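Local coordinates for putative oxidoreductase (Bacteroides fragilis NCTC 9343, PDB 3FHL), which probably works as a nucleotide-dependent oxidoreductase of the Gfo/Idh/MocA family, with an N-terminal Rossmann domain of the kind that binds NAD(P), at residues Gly9-Gly14 and Lys58-Asp63; Leu43-Glu46 and Ser52-Arg55; Glu80-Ala85 and Val92-Pro97. All coordinates share one frame; numbering follows the deposited sequence.

From the N terminus, strand 6-10 of the Rossmann domain runs into the loop that leads to Gly14; 9-14 is the strand end plus that loop, and contact 1 closes a long loop when helix 58-61 returns to it. Nested inside, contact 2 closes a short excursion in which 43-46 folds back on edge strand 52-54. The two touch through Phe13 against Ser44 and Leu60 against Val54. Contact 3 follows in series, packing helix 78-87 on strand 91-95; Thr61 of contact 1 meets its Ala85. Contacts 2 and 3 do not touch, their nearest atoms about 8 Å apart, but all three reach the same parallel sheet.

Contact 1 (Gly9-Gly14 and Lys58-Asp63); sequences GLAAFG and KELTED
Leu60 lays its two methyl groups over the backbone of Gly9, Leu10 and Ala11, at the point where strand 6-10 runs out into a loop. CD1 does most of the touching: it sits 3.8 Å from Gly9 C and 3.9 Å from Leu10 C, then reaches on to Ala11 CA at 4.0 Å. The other branch turns back along the strand, with Leu60 CD2 3.9 Å from Gly9 CA. Gly9 has no side chain, and CD2 fills the side of its CA on which a beta carbon would project, so the leucine can lie directly on the main chain. The second torsion (chi2 -172°) extends CD1 straight out from the helix, which is why this methyl gets as far as Ala11. The contact is apolar throughout and buried; Lys35, Val37 and Ile69 of the flanking strands also touch Leu60.

Leu10 points away from Leu60 and packs on His21 and Ala22 of helix 15-27, so helix 58-61 and helix 15-27 lie on opposite faces of the sheet. Just past Leu60, Asp63 ties the end of the short helix down, its OD2 in a salt bridge with Lys35 NZ and its OD1 bonded to Glu65 N.

Beyond Ala11 the loop runs to Gly14, at the N-cap position of helix 15-27. The sequence Gly-Leu-Ala-Ala-Phe-Gly is a variant, with alanine for the middle glycine, of the GxGxxG dinucleotide-binding turn that joins the first strand and helix of a Rossmann fold.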
loop_
_atom_site.group_PDB
_atom_site.type_symbol
_atom_site.label_atom_id
_atom_site.label_comp_id
_atom_site.label_asym_id
_atom_site.label_seq_id
_atom_site.Cartn_x
_atom_site.Cartn_y
_atom_site.Cartn_z
ATOM N N GLY C 9 41.375 9.852 2.415
ATOM C CA GLY C 9 41.749 8.584 1.800
ATOM C C GLY C 9 40.518 7.754 1.440
ATOM O O GLY C 9 39.637 7.537 2.272
ATOM N N LEU C 10 40.465 7.295 0.196
ATOM C CA LEU C 10 39.352 6.477 -0.296
ATOM C C LEU C 10 39.805 5.023 -0.375
ATOM O O LEU C 10 40.784 4.712 -1.057
ATOM C CB LEU C 10 38.878 7.000 -1.661
ATOM C CG LEU C 10 37.635 6.376 -2.331
ATOM C CD1 LEU C 10 36.408 6.412 -1.419
ATOM C CD2 LEU C 10 37.342 7.036 -3.681
ATOM N N ALA C 11 39.095 4.138 0.328
ATOM C CA ALA C 11 39.532 2.743 0.505
ATOM C C ALA C 11 39.387 1.850 -0.732
ATOM O O ALA C 11 40.023 0.805 -0.804
ATOM C CB ALA C 11 38.833 2.110 1.703
ATOM N N ALA C 12 38.569 2.260 -1.704
ATOM C CA ALA C 12 38.385 1.474 -2.938
ATOM C C ALA C 12 37.935 2.321 -4.128
ATOM O O ALA C 12 37.198 3.304 -3.971
ATOM C CB ALA C 12 37.402 0.310 -2.701
ATOM N N PHE C 13 38.380 1.945 -5.320
ATOM C CA PHE C 13 37.911 2.608 -6.530
ATOM C C PHE C 13 37.066 1.655 -7.393
ATOM O O PHE C 13 37.169 1.642 -8.624
ATOM C CB PHE C 13 39.088 3.207 -7.311
ATOM C CG PHE C 13 38.710 4.365 -8.203
ATOM C CD1 PHE C 13 38.254 5.565 -7.658
ATOM C CD2 PHE C 13 38.847 4.264 -9.587
ATOM C CE1 PHE C 13 37.923 6.647 -8.483
ATOM C CE2 PHE C 13 38.512 5.330 -10.422
ATOM C CZ PHE C 13 38.052 6.529 -9.865
ATOM N N GLY C 14 36.211 0.871 -6.731
ATOM C CA GLY C 14 35.180 0.089 -7.416
ATOM C C GLY C 14 34.014 1.005 -7.755
ATOM O O GLY C 14 34.178 2.233 -7.762
ATOM N N LYS C 58 46.343 -0.221 4.707
ATOM C CA LYS C 58 47.300 0.173 5.753
ATOM C C LYS C 58 48.040 1.485 5.418
ATOM O O LYS C 58 48.331 2.283 6.307
ATOM C CB LYS C 58 48.303 -0.963 5.999
ATOM C CG LYS C 58 49.053 -0.874 7.324
ATOM C CD LYS C 58 50.282 -1.790 7.346
ATOM C CE LYS C 58 50.011 -3.098 8.085
ATOM N NZ LYS C 58 49.963 -2.918 9.568
ATOM N N GLU C 59 48.304 1.718 4.133
ATOM C CA GLU C 59 48.918 2.964 3.673
ATOM C C GLU C 59 48.020 4.195 3.847
ATOM O O GLU C 59 48.503 5.333 3.803
ATOM C CB GLU C 59 49.394 2.831 2.227
ATOM C CG GLU C 59 50.631 1.962 2.090
ATOM C CD GLU C 59 50.959 1.636 0.653
ATOM O OE1 GLU C 59 51.630 2.456 -0.016
ATOM O OE2 GLU C 59 50.552 0.550 0.196
ATOM N N LEU C 60 46.721 3.975 4.052
ATOM C CA LEU C 60 45.834 5.065 4.445
ATOM C C LEU C 60 45.907 5.281 5.930
ATOM O O LEU C 60 46.035 6.417 6.380
ATOM C CB LEU C 60 44.365 4.796 4.069
ATOM C CG LEU C 60 43.981 4.702 2.601
ATOM C CD1 LEU C 60 42.441 4.623 2.478
ATOM C CD2 LEU C 60 44.533 5.868 1.835
ATOM N N THR C 61 45.796 4.198 6.695
ATOM C CA THR C 61 45.703 4.311 8.156
ATOM C C THR C 61 47.018 4.787 8.783
ATOM O O THR C 61 47.016 5.416 9.844
ATOM C CB THR C 61 45.259 2.992 8.838
ATOM O OG1 THR C 61 46.194 1.946 8.545
ATOM C CG2 THR C 61 43.891 2.564 8.354
ATOM N N GLU C 62 48.130 4.494 8.114
ATOM C CA GLU C 62 49.441 4.886 8.619
ATOM C C GLU C 62 49.898 6.248 8.116
ATOM O O GLU C 62 50.966 6.722 8.507
ATOM C CB GLU C 62 50.484 3.834 8.274
ATOM C CG GLU C 62 50.413 2.586 9.134
ATOM C CD GLU C 62 51.412 1.516 8.696
ATOM O OE1 GLU C 62 52.044 1.675 7.623
ATOM O OE2 GLU C 62 51.557 0.513 9.428
ATOM N N ASP C 63 49.096 6.874 7.258
ATOM C CA ASP C 63 49.428 8.178 6.718
ATOM C C ASP C 63 49.120 9.265 7.747
ATOM O O ASP C 63 47.954 9.504 8.057
ATOM C CB ASP C 63 48.666 8.407 5.409
ATOM C CG ASP C 63 49.090 9.674 4.683
ATOM O OD1 ASP C 63 49.457 10.676 5.330
ATOM O OD2 ASP C 63 49.043 9.676 3.440
#

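Contact 2 (Leu43-Glu46 and Ser52-Arg55); sequences LSKE and SIVR
Ser44 and Lys45 rest on Ile53 in a small van der Waals contact at the edge of the Rossmann sheet, where the loop after strand 31-37 curls back over the outermost strand 52-54. Ile53 is the hub. Its CG1-CD1 arm runs beneath the loop, and the serine oxygen is the atom that touches it, Ser44 OG lying 3.4 Å from both Ile53 CG1 and Ile53 CD1. Farther along, Lys45 meets the isoleucine with the aliphatic part of its chain: its CG is 3.9 Å from Ile53 CD1, and the two side chains cross at about a right angle.

The serine hydroxyl does not depend on Ile53 for a polar partner. A chi1 of 66° tucks Ser44 OG back against its own main chain, where it touches Ile53 and still reaches Glu38 OE1 in a hydrogen bond. The other oxygen of that carboxylate, Glu38 OE2, takes the backbone N-H of Leu43. One acidic side chain, just after strand 31-37, therefore grips two successive residues of the loop. In NAD-dependent Rossmann enzymes an acidic residue near the end of the second strand commonly binds the adenosine ribose; Glu38 lies in a comparable place, though such a role is only an inference here. On the loop's far flank, Phe13 packs against Leu43 and Ser44.

Arg55 reinforces the same join from the strand side. Its NH1 is bonded to the carbonyl oxygens of Glu38 and Lys41, while NH2 forms a salt bridge with Glu42 OE2. The other oxygen of Glu42 makes a long, weak ion pair with Lys45 NZ, so this carboxylate probably tempers the proximity of the two positive groups. These bonds help fix the guanidinium plane, and Ile53 CG2 sits 3.7 Å above one face of it, nearer its margin than its middle.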
loop_
_atom_site.group_PDB
_atom_site.type_symbol
_atom_site.label_atom_id
_atom_site.label_comp_id
_atom_site.label_asym_id
_atom_site.label_seq_id
_atom_site.Cartn_x
_atom_site.Cartn_y
_atom_site.Cartn_z
ATOM N N LEU C 43 43.028 3.048 -12.365
ATOM C CA LEU C 43 41.798 3.565 -12.975
ATOM C C LEU C 43 41.506 5.023 -12.632
ATOM O O LEU C 43 40.888 5.735 -13.425
ATOM C CB LEU C 43 40.608 2.701 -12.541
ATOM C CG LEU C 43 40.049 1.559 -13.400
ATOM C CD1 LEU C 43 41.101 0.822 -14.237
ATOM C CD2 LEU C 43 39.281 0.596 -12.503
ATOM N N SER C 44 41.958 5.456 -11.456
ATOM C CA SER C 44 41.699 6.812 -10.970
ATOM C C SER C 44 42.569 7.894 -11.602
ATOM O O SER C 44 42.281 9.077 -11.435
ATOM C CB SER C 44 41.817 6.868 -9.449
ATOM O OG SER C 44 43.149 6.627 -9.039
ATOM N N LYS C 45 43.611 7.491 -12.331
ATOM C CA LYS C 45 44.546 8.435 -12.948
ATOM C C LYS C 45 43.924 9.332 -14.014
ATOM O O LYS C 45 44.298 10.500 -14.133
ATOM C CB LYS C 45 45.770 7.705 -13.518
ATOM C CG LYS C 45 46.981 7.778 -12.613
ATOM C CD LYS C 45 48.198 7.101 -13.217
ATOM C CE LYS C 45 49.400 7.264 -12.289
ATOM N NZ LYS C 45 50.331 6.095 -12.302
ATOM N N GLU C 46 42.977 8.779 -14.771
ATOM C CA GLU C 46 42.314 9.485 -15.869
ATOM C C GLU C 46 41.492 10.684 -15.383
ATOM O O GLU C 46 41.558 11.761 -15.970
ATOM C CB GLU C 46 41.432 8.511 -16.670
ATOM C CG GLU C 46 40.992 9.007 -18.065
ATOM C CD GLU C 46 41.982 8.672 -19.190
ATOM O OE1 GLU C 46 42.908 7.855 -18.984
ATOM O OE2 GLU C 46 41.819 9.230 -20.299
ATOM N N SER C 52 46.843 10.479 -5.089
ATOM C CA SER C 52 47.935 9.511 -5.024
ATOM C C SER C 52 47.403 8.092 -4.864
ATOM O O SER C 52 46.687 7.796 -3.910
ATOM C CB SER C 52 48.896 9.848 -3.879
ATOM O OG SER C 52 49.528 11.095 -4.107
ATOM N N ILE C 53 47.760 7.217 -5.800
ATOM C CA ILE C 53 47.382 5.807 -5.711
ATOM C C ILE C 53 48.291 5.060 -4.744
ATOM O O ILE C 53 49.510 5.064 -4.901
ATOM C CB ILE C 53 47.353 5.112 -7.104
ATOM C CG1 ILE C 53 46.168 5.625 -7.920
ATOM C CG2 ILE C 53 47.251 3.578 -6.958
ATOM C CD1 ILE C 53 46.366 5.575 -9.427
ATOM N N VAL C 54 47.692 4.444 -3.731
ATOM C CA VAL C 54 48.401 3.512 -2.862
ATOM C C VAL C 54 47.866 2.095 -3.083
ATOM O O VAL C 54 46.790 1.920 -3.650
ATOM C CB VAL C 54 48.375 3.928 -1.357
ATOM C CG1 VAL C 54 49.144 5.233 -1.157
ATOM C CG2 VAL C 54 46.956 4.049 -0.813
ATOM N N ARG C 55 48.631 1.095 -2.656
ATOM C CA ARG C 55 48.336 -0.295 -2.974
ATOM C C ARG C 55 47.658 -1.060 -1.843
ATOM O O ARG C 55 47.212 -2.190 -2.038
ATOM C CB ARG C 55 49.621 -1.035 -3.400
ATOM C CG ARG C 55 50.270 -0.546 -4.700
ATOM C CD ARG C 55 49.297 -0.581 -5.849
ATOM N NE ARG C 55 49.838 -0.015 -7.083
ATOM C CZ ARG C 55 49.098 0.317 -8.143
ATOM N NH1 ARG C 55 47.780 0.150 -8.122
ATOM N NH2 ARG C 55 49.674 0.825 -9.227
#

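Contact 3 (Glu80-Ala85 and Val92-Pro97); sequences EYAGMA and VVVEKP
Ala85 CB and Val92 CG2 meet at 3.6 Å, the closest approach between helix 80-85 and the strand beneath it. One turn back, Ala82 CB is shared by two valines: it lies 4.2 Å from Val92 CG1 and 3.9 Å from Val94 CG2. Val92 thus straddles the two alanines, one methyl for each, and its first torsion (chi1 178°) sets both branches toward the helix.

The small alanine side chains bring the helix down close to the sheet, its axis 9.1 Å from that of strand 92-95 and running antiparallel to it at 178°. Around this first shell, Val71 and Leu119 of the neighbouring strands touch Val92, and Ile69 touches Ala85. Val93 faces the other way, onto Phe310 and Ile314 of helix 309-320, so the strand is sandwiched between helices.

Past Val94 comes Glu-Lys-Pro, with a cis peptide before Pro97, the EKP signature of Gfo/Idh/MocA enzymes. Glu95 OE2 is bonded to His21 NE2, and Lys96 NZ to Ser181 OG. Helix and strand together form the second half of the right-handed beta-alpha-beta crossover 68-71, 78-87, 91-95 of the Rossmann fold.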
loop_
_atom_site.group_PDB
_atom_site.type_symbol
_atom_site.label_atom_id
_atom_site.label_comp_id
_atom_site.label_asym_id
_atom_site.label_seq_id
_atom_site.Cartn_x
_atom_site.Cartn_y
_atom_site.Cartn_z
ATOM N N GLU C 80 36.782 -4.667 10.419
ATOM C CA GLU C 80 38.236 -4.691 10.610
ATOM C C GLU C 80 38.854 -3.378 10.135
ATOM O O GLU C 80 39.654 -2.769 10.844
ATOM C CB GLU C 80 38.871 -5.874 9.857
ATOM C CG GLU C 80 40.371 -6.091 10.146
ATOM C CD GLU C 80 41.085 -6.995 9.122
ATOM O OE1 GLU C 80 40.424 -7.812 8.436
ATOM O OE2 GLU C 80 42.324 -6.883 9.008
ATOM N N TYR C 81 38.445 -2.948 8.942
ATOM C CA TYR C 81 38.988 -1.762 8.288
ATOM C C TYR C 81 38.627 -0.458 9.005
ATOM O O TYR C 81 39.486 0.425 9.165
ATOM C CB TYR C 81 38.577 -1.733 6.811
ATOM C CG TYR C 81 39.439 -2.600 5.911
ATOM C CD1 TYR C 81 40.157 -3.699 6.424
ATOM C CD2 TYR C 81 39.533 -2.334 4.543
ATOM C CE1 TYR C 81 40.950 -4.500 5.595
ATOM C CE2 TYR C 81 40.323 -3.136 3.697
ATOM C CZ TYR C 81 41.023 -4.215 4.235
ATOM O OH TYR C 81 41.809 -5.003 3.416
ATOM N N ALA C 82 37.377 -0.343 9.457
ATOM C CA ALA C 82 36.945 0.830 10.235
ATOM C C ALA C 82 37.627 0.876 11.594
ATOM O O ALA C 82 37.930 1.957 12.088
ATOM C CB ALA C 82 35.427 0.865 10.409
ATOM N N GLY C 83 37.853 -0.296 12.189
ATOM C CA GLY C 83 38.560 -0.407 13.468
ATOM C C GLY C 83 40.020 0.012 13.372
ATOM O O GLY C 83 40.513 0.731 14.238
ATOM N N MET C 84 40.695 -0.439 12.314
ATOM C CA MET C 84 42.087 -0.081 12.038
ATOM C C MET C 84 42.233 1.419 11.849
ATOM O O MET C 84 43.166 2.030 12.381
ATOM C CB MET C 84 42.582 -0.774 10.774
ATOM C CG MET C 84 43.171 -2.170 10.964
ATOM S SD MET C 84 43.684 -2.819 9.352
ATOM C CE MET C 84 44.908 -1.601 8.838
ATOM N N ALA C 85 41.305 2.003 11.090
ATOM C CA ALA C 85 41.310 3.443 10.821
ATOM C C ALA C 85 41.083 4.278 12.076
ATOM O O ALA C 85 41.736 5.308 12.262
ATOM C CB ALA C 85 40.294 3.793 9.733
ATOM N N VAL C 92 36.181 8.550 10.295
ATOM C CA VAL C 92 35.810 7.419 9.417
ATOM C C VAL C 92 34.394 7.496 8.835
ATOM O O VAL C 92 33.424 7.767 9.552
ATOM C CB VAL C 92 35.995 6.029 10.147
ATOM C CG1 VAL C 92 35.560 4.860 9.266
ATOM C CG2 VAL C 92 37.431 5.810 10.550
ATOM N N VAL C 93 34.298 7.259 7.531
ATOM C CA VAL C 93 33.016 6.942 6.886
ATOM C C VAL C 93 32.993 5.458 6.515
ATOM O O VAL C 93 33.933 4.958 5.891
ATOM C CB VAL C 93 32.777 7.824 5.632
ATOM C CG1 VAL C 93 31.626 7.278 4.754
ATOM C CG2 VAL C 93 32.459 9.224 6.065
ATOM N N VAL C 94 31.932 4.753 6.915
ATOM C CA VAL C 94 31.735 3.374 6.464
ATOM C C VAL C 94 30.501 3.268 5.571
ATOM O O VAL C 94 29.440 3.822 5.870
ATOM C CB VAL C 94 31.577 2.353 7.618
ATOM C CG1 VAL C 94 31.910 0.930 7.130
ATOM C CG2 VAL C 94 32.450 2.713 8.807
ATOM N N GLU C 95 30.664 2.554 4.469
ATOM C CA GLU C 95 29.535 2.167 3.642
ATOM C C GLU C 95 28.787 1.007 4.258
ATOM O O GLU C 95 29.372 0.194 4.988
ATOM C CB GLU C 95 30.015 1.767 2.265
ATOM C CG GLU C 95 30.106 2.938 1.341
ATOM C CD GLU C 95 30.002 2.539 -0.105
ATOM O OE1 GLU C 95 30.491 1.445 -0.466
ATOM O OE2 GLU C 95 29.443 3.336 -0.892
ATOM N N LYS C 96 27.492 0.935 3.959
ATOM C CA LYS C 96 26.686 -0.250 4.254
ATOM C C LYS C 96 27.203 -1.434 3.440
ATOM O O LYS C 96 27.500 -1.281 2.251
ATOM C CB LYS C 96 25.219 0.001 3.923
ATOM C CG LYS C 96 24.528 0.964 4.877
ATOM C CD LYS C 96 23.362 1.662 4.188
ATOM C CE LYS C 96 22.319 0.666 3.694
ATOM N NZ LYS C 96 21.232 1.359 2.928
ATOM N N PRO C 97 27.315 -2.617 4.073
ATOM C CA PRO C 97 26.979 -2.915 5.471
ATOM C C PRO C 97 28.052 -2.430 6.449
ATOM O O PRO C 97 29.241 -2.706 6.257
ATOM C CB PRO C 97 26.876 -4.450 5.500
ATOM C CG PRO C 97 27.120 -4.912 4.077
ATOM C CD PRO C 97 27.823 -3.807 3.379
#